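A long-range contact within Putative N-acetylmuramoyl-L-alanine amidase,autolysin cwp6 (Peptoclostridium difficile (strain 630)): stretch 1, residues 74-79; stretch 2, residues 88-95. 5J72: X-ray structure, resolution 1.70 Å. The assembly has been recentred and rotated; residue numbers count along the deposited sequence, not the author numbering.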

ATOM      1  N   GLU A  74     -15.801  24.001 -12.877  1.00 17.27           N
ATOM      2  CA  GLU A  74     -17.143  23.599 -13.357  1.00 18.70           C
ATOM      3  C   GLU A  74     -17.152  23.622 -14.853  1.00 19.11           C
ATOM      4  O   GLU A  74     -16.708  24.595 -15.471  1.00 19.12           O
ATOM      5  CB  GLU A  74     -18.193  24.605 -12.833  1.00 21.50           C
ATOM      6  CG  GLU A  74     -18.224  24.521 -11.300  1.00 18.66           C
ATOM      7  CD  GLU A  74     -19.328  25.384 -10.642  1.00 29.05           C
ATOM      8  OE1 GLU A  74     -20.269  25.744 -11.295  1.00 35.41           O
ATOM      9  OE2 GLU A  74     -19.207  25.683  -9.458  1.00 32.01           O
ATOM     10  N   LEU A  75     -17.640  22.556 -15.462  1.00 16.00           N
ATOM     11  CA  LEU A  75     -17.643  22.475 -16.930  1.00 16.46           C
ATOM     12  C   LEU A  75     -18.657  23.470 -17.522  1.00 16.53           C
ATOM     13  O   LEU A  75     -19.811  23.491 -17.093  1.00 17.58           O
ATOM     14  CB  LEU A  75     -18.096  21.021 -17.340  1.00 19.77           C
ATOM     15  CG  LEU A  75     -18.172  20.820 -18.875  1.00 19.78           C
ATOM     16  CD1 LEU A  75     -16.859  20.986 -19.613  1.00 18.25           C
ATOM     17  CD2 LEU A  75     -18.765  19.380 -19.100  1.00 20.82           C
ATOM     18  N   GLN A  76     -18.234  24.308 -18.488  1.00 15.97           N
ATOM     19  CA  GLN A  76     -19.138  25.308 -19.124  1.00 15.25           C
ATOM     20  C   GLN A  76     -19.590  24.927 -20.518  1.00 16.88           C
ATOM     21  O   GLN A  76     -20.727  25.223 -20.879  1.00 18.88           O
ATOM     22  CB  GLN A  76     -18.402  26.618 -19.281  1.00 17.62           C
ATOM     23  CG  GLN A  76     -17.725  27.044 -17.950  1.00 20.30           C
ATOM     24  CD  GLN A  76     -18.746  27.400 -16.950  1.00 25.44           C
ATOM     25  OE1 GLN A  76     -19.538  28.311 -17.165  1.00 31.05           O
ATOM     26  NE2 GLN A  76     -18.764  26.751 -15.804  1.00 20.36           N
ATOM     27  N   SER A  77     -18.749  24.293 -21.283  1.00 17.43           N
ATOM     28  CA  SER A  77     -19.104  24.057 -22.660  1.00 18.94           C
ATOM     29  C   SER A  77     -18.143  23.143 -23.353  1.00 20.29           C
ATOM     30  O   SER A  77     -17.038  22.871 -22.875  1.00 18.54           O
ATOM     31  CB  SER A  77     -19.102  25.409 -23.421  1.00 20.47           C
ATOM     32  OG  SER A  77     -17.788  25.967 -23.443  1.00 20.64           O
ATOM     33  N   ILE A  78     -18.570  22.650 -24.524  1.00 18.34           N
ATOM     34  CA  ILE A  78     -17.692  21.855 -25.372  1.00 17.69           C
ATOM     35  C   ILE A  78     -17.733  22.459 -26.743  1.00 18.53           C
ATOM     36  O   ILE A  78     -18.834  22.675 -27.278  1.00 19.62           O
ATOM     37  CB  ILE A  78     -18.198  20.376 -25.450  1.00 19.72           C
ATOM     38  CG1 ILE A  78     -18.078  19.725 -24.081  1.00 18.26           C
ATOM     39  CG2 ILE A  78     -17.352  19.629 -26.506  1.00 18.95           C
ATOM     40  CD1 ILE A  78     -18.660  18.254 -24.023  1.00 22.25           C
ATOM     41  N   LYS A  79     -16.565  22.737 -27.328  1.00 18.75           N
ATOM     42  CA  LYS A  79     -16.551  23.282 -28.659  1.00 19.42           C
ATOM     43  C   LYS A  79     -16.071  22.160 -29.598  1.00 19.79           C
ATOM     44  O   LYS A  79     -15.035  21.551 -29.309  1.00 20.86           O
ATOM     45  CB  LYS A  79     -15.537  24.470 -28.775  1.00 17.55           C
ATOM     46  CG  LYS A  79     -15.471  25.015 -30.229  1.00 18.12           C
ATOM     47  CD  LYS A  79     -14.713  26.383 -30.311  1.00 21.02           C
ATOM     48  CE  LYS A  79     -14.350  26.735 -31.722  1.00 23.01           C
ATOM     49  NZ  LYS A  79     -13.841  28.140 -31.799  1.00 21.16           N
ATOM     50  N   VAL A  88     -20.724  24.869 -30.837  1.00 21.04           N
ATOM     51  CA  VAL A  88     -20.427  24.957 -29.415  1.00 19.49           C
ATOM     52  C   VAL A  88     -21.632  24.537 -28.656  1.00 18.73           C
ATOM     53  O   VAL A  88     -22.750  25.022 -28.924  1.00 20.76           O
ATOM     54  CB  VAL A  88     -20.062  26.417 -29.027  1.00 20.01           C
ATOM     55  CG1 VAL A  88     -19.955  26.580 -27.511  1.00 23.47           C
ATOM     56  CG2 VAL A  88     -18.740  26.810 -29.712  1.00 18.24           C
ATOM     57  N   LEU A  89     -21.438  23.598 -27.730  1.00 16.39           N
ATOM     58  CA  LEU A  89     -22.509  23.188 -26.849  1.00 16.30           C
ATOM     59  C   LEU A  89     -22.301  23.952 -25.532  1.00 19.18           C
ATOM     60  O   LEU A  89     -21.289  23.694 -24.830  1.00 18.93           O
ATOM     61  CB  LEU A  89     -22.453  21.663 -26.542  1.00 19.13           C
ATOM     62  CG  LEU A  89     -22.415  20.789 -27.857  1.00 25.70           C
ATOM     63  CD1 LEU A  89     -22.166  19.316 -27.513  1.00 24.19           C
ATOM     64  CD2 LEU A  89     -23.734  20.915 -28.584  1.00 25.88           C
ATOM     65  N   ASN A  90     -23.208  24.867 -25.176  1.00 19.65           N
ATOM     66  CA  ASN A  90     -23.015  25.559 -23.902  1.00 20.07           C
ATOM     67  C   ASN A  90     -23.752  24.810 -22.776  1.00 19.53           C
ATOM     68  O   ASN A  90     -24.257  23.691 -23.016  1.00 18.28           O
ATOM     69  CB  ASN A  90     -23.462  27.084 -24.040  1.00 17.46           C
ATOM     70  CG  ASN A  90     -24.925  27.269 -24.333  1.00 21.37           C
ATOM     71  OD1 ASN A  90     -25.753  26.329 -24.307  1.00 23.02           O
ATOM     72  ND2 ASN A  90     -25.353  28.513 -24.572  1.00 21.66           N
ATOM     73  N   LYS A  91     -23.795  25.374 -21.569  1.00 18.55           N
ATOM     74  CA  LYS A  91     -24.431  24.637 -20.425  1.00 20.20           C
ATOM     75  C   LYS A  91     -25.792  24.193 -20.702  1.00 22.40           C
ATOM     76  O   LYS A  91     -26.145  23.041 -20.428  1.00 21.49           O
ATOM     77  CB  LYS A  91     -24.540  25.508 -19.191  1.00 25.22           C
ATOM     78  CG  LYS A  91     -23.204  25.919 -18.668  1.00 36.59           C
ATOM     79  CD  LYS A  91     -23.183  25.718 -17.139  1.00 46.03           C
ATOM     80  CE  LYS A  91     -24.236  26.495 -16.455  1.00 53.44           C
ATOM     81  NZ  LYS A  91     -23.656  27.151 -15.226  1.00 64.75           N
ATOM     82  N   GLU A  92     -26.623  25.107 -21.241  1.00 22.53           N
ATOM     83  CA  GLU A  92     -28.008  24.709 -21.534  1.00 22.52           C
ATOM     84  C   GLU A  92     -28.071  23.610 -22.562  1.00 21.13           C
ATOM     85  O   GLU A  92     -28.897  22.702 -22.429  1.00 23.68           O
ATOM     86  CB  GLU A  92     -28.800  25.971 -21.997  1.00 22.17           C
ATOM     87  CG  GLU A  92     -30.219  25.645 -22.396  1.00 29.32           C
ATOM     88  CD  GLU A  92     -31.060  26.940 -22.669  1.00 38.03           C
ATOM     89  OE1 GLU A  92     -32.243  26.797 -22.976  1.00 42.09           O
ATOM     90  OE2 GLU A  92     -30.525  28.079 -22.574  1.00 39.78           O
ATOM     91  N   ASP A  93     -27.237  23.639 -23.591  1.00 20.19           N
ATOM     92  CA  ASP A  93     -27.288  22.560 -24.604  1.00 18.80           C
ATOM     93  C   ASP A  93     -26.869  21.262 -23.948  1.00 22.13           C
ATOM     94  O   ASP A  93     -27.468  20.211 -24.197  1.00 23.10           O
ATOM     95  CB  ASP A  93     -26.271  22.826 -25.751  1.00 19.76           C
ATOM     96  CG  ASP A  93     -26.588  24.116 -26.509  1.00 24.87           C
ATOM     97  OD1 ASP A  93     -25.635  24.736 -27.083  1.00 23.17           O
ATOM     98  OD2 ASP A  93     -27.764  24.508 -26.524  1.00 27.35           O
ATOM     99  N   LEU A  94     -25.798  21.303 -23.136  1.00 18.13           N
ATOM    100  CA  LEU A  94     -25.329  20.060 -22.523  1.00 19.79           C
ATOM    101  C   LEU A  94     -26.414  19.468 -21.577  1.00 20.86           C
ATOM    102  O   LEU A  94     -26.587  18.236 -21.557  1.00 22.79           O
ATOM    103  CB  LEU A  94     -24.036  20.288 -21.774  1.00 17.69           C
ATOM    104  CG  LEU A  94     -22.865  20.651 -22.657  1.00 19.22           C
ATOM    105  CD1 LEU A  94     -21.714  21.112 -21.795  1.00 20.60           C
ATOM    106  CD2 LEU A  94     -22.465  19.454 -23.421  1.00 19.57           C
ATOM    107  N   GLU A  95     -27.111  20.312 -20.832  1.00 21.11           N
ATOM    108  CA  GLU A  95     -28.180  19.861 -19.947  1.00 23.14           C
ATOM    109  C   GLU A  95     -29.349  19.327 -20.779  1.00 28.00           C
ATOM    110  O   GLU A  95     -30.005  18.382 -20.347  1.00 28.20           O
ATOM    111  CB  GLU A  95     -28.658  20.998 -19.062  1.00 25.88           C
ATOM    112  CG  GLU A  95     -27.624  21.303 -17.995  1.00 34.60           C
ATOM    113  CD  GLU A  95     -27.940  22.576 -17.215  1.00 43.30           C
ATOM    114  OE1 GLU A  95     -27.429  22.715 -16.102  1.00 44.29           O
ATOM    115  OE2 GLU A  95     -28.688  23.449 -17.731  1.00 43.26           O
TER
HETATM  116  O   HOH W   1     -21.111  26.408 -13.922  1.00 33.13           O

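Two antiparallel strand segments, the second leading into a helix that crosses the first, make this contact, which buries 425 Å² counted over both sides. Ile-78 and Leu-89 form a hydrogen-bonded antiparallel pair, closed by Ile-78 N to Leu-89 O at 2.9 Å and by Leu-89 N to Ile-78 O at 2.8 Å. Both bonds are short, the second nearly straight (169° at the hydrogen) and the first somewhat bent (157°), as expected where extended backbones face each other squarely. The next pair, Lys-79 with Val-88, is non-hydrogen-bonded; here the strands draw closer, with 4.3 Å between the two CA atoms against 5.2 Å for Ile-78 and Leu-89. A CA-H...O contact from Val-88 CA to Ile-78 O (3.5 Å) supplements the ladder. Gln-76 O lies 3.1 Å from Lys-91 N, but the angle is too poor for a hydrogen bond.

Asn-90 occupies the N-cap position, and its side chain (chi1 p) accepts from Asp-93 N through OD1 at 3.2 Å. Asp-93 OD1 returns the favour by accepting from Asn-90 N at 3.1 Å. This reciprocal pair satisfies amides at the start of the helix, a task suited to the short polar side chains of Asn and Asp. Leu-94 N then donates to Asn-90 O at 2.8 Å. The helix axis crosses the strand 74-79 at 86°, with a closest approach of 7.6 Å.

Leu-94 directs its CA-to-CB bond toward the strand and reaches two of its buried side chains. Its CD2 lies 4.0 Å from Ile-78 CD1, and its CD1 lies 4.4 Å from Leu-75 CD2; CD1 also comes within 4.0 Å of Ser-77 CA. Leu-75 points sideways from its CA, but its end comes nearer the helix. Ile-78 and Leu-89 project from the same face of the sheet and are both buried, so branched aliphatic side chains fit there without leaving polar groups unpaired. On the other face, Lys-79 and Val-88 are exposed; Lys-79 CG packs 3.8 Å from Val-88 CG2, while the all-t lysine chain carries its charged end away from the contact. Ser-77 is small where the backbones are close, its CA only 3.1 Å from Leu-89 O and its CB 3.9 Å from Asn-90 CA.

A single water, water 1, joins the polar side chains of the two stretches near the start of the first strand segment. It donates to Glu-74 OE1 (2.8 Å) and accepts from Gln-76 NE2 (3.0 Å) and Lys-91 NZ (3.0 Å), so that the lysine is linked to the carboxylate and the amide without touching either nitrogen or oxygen directly. Gln-76 NE2 also donates to Glu-74 O at 3.0 Å, a bond within the first strand that, with the water, uses NE2 twice. The aliphatic part of Lys-91 runs alongside, its CD 4.0 Å from Leu-75 O.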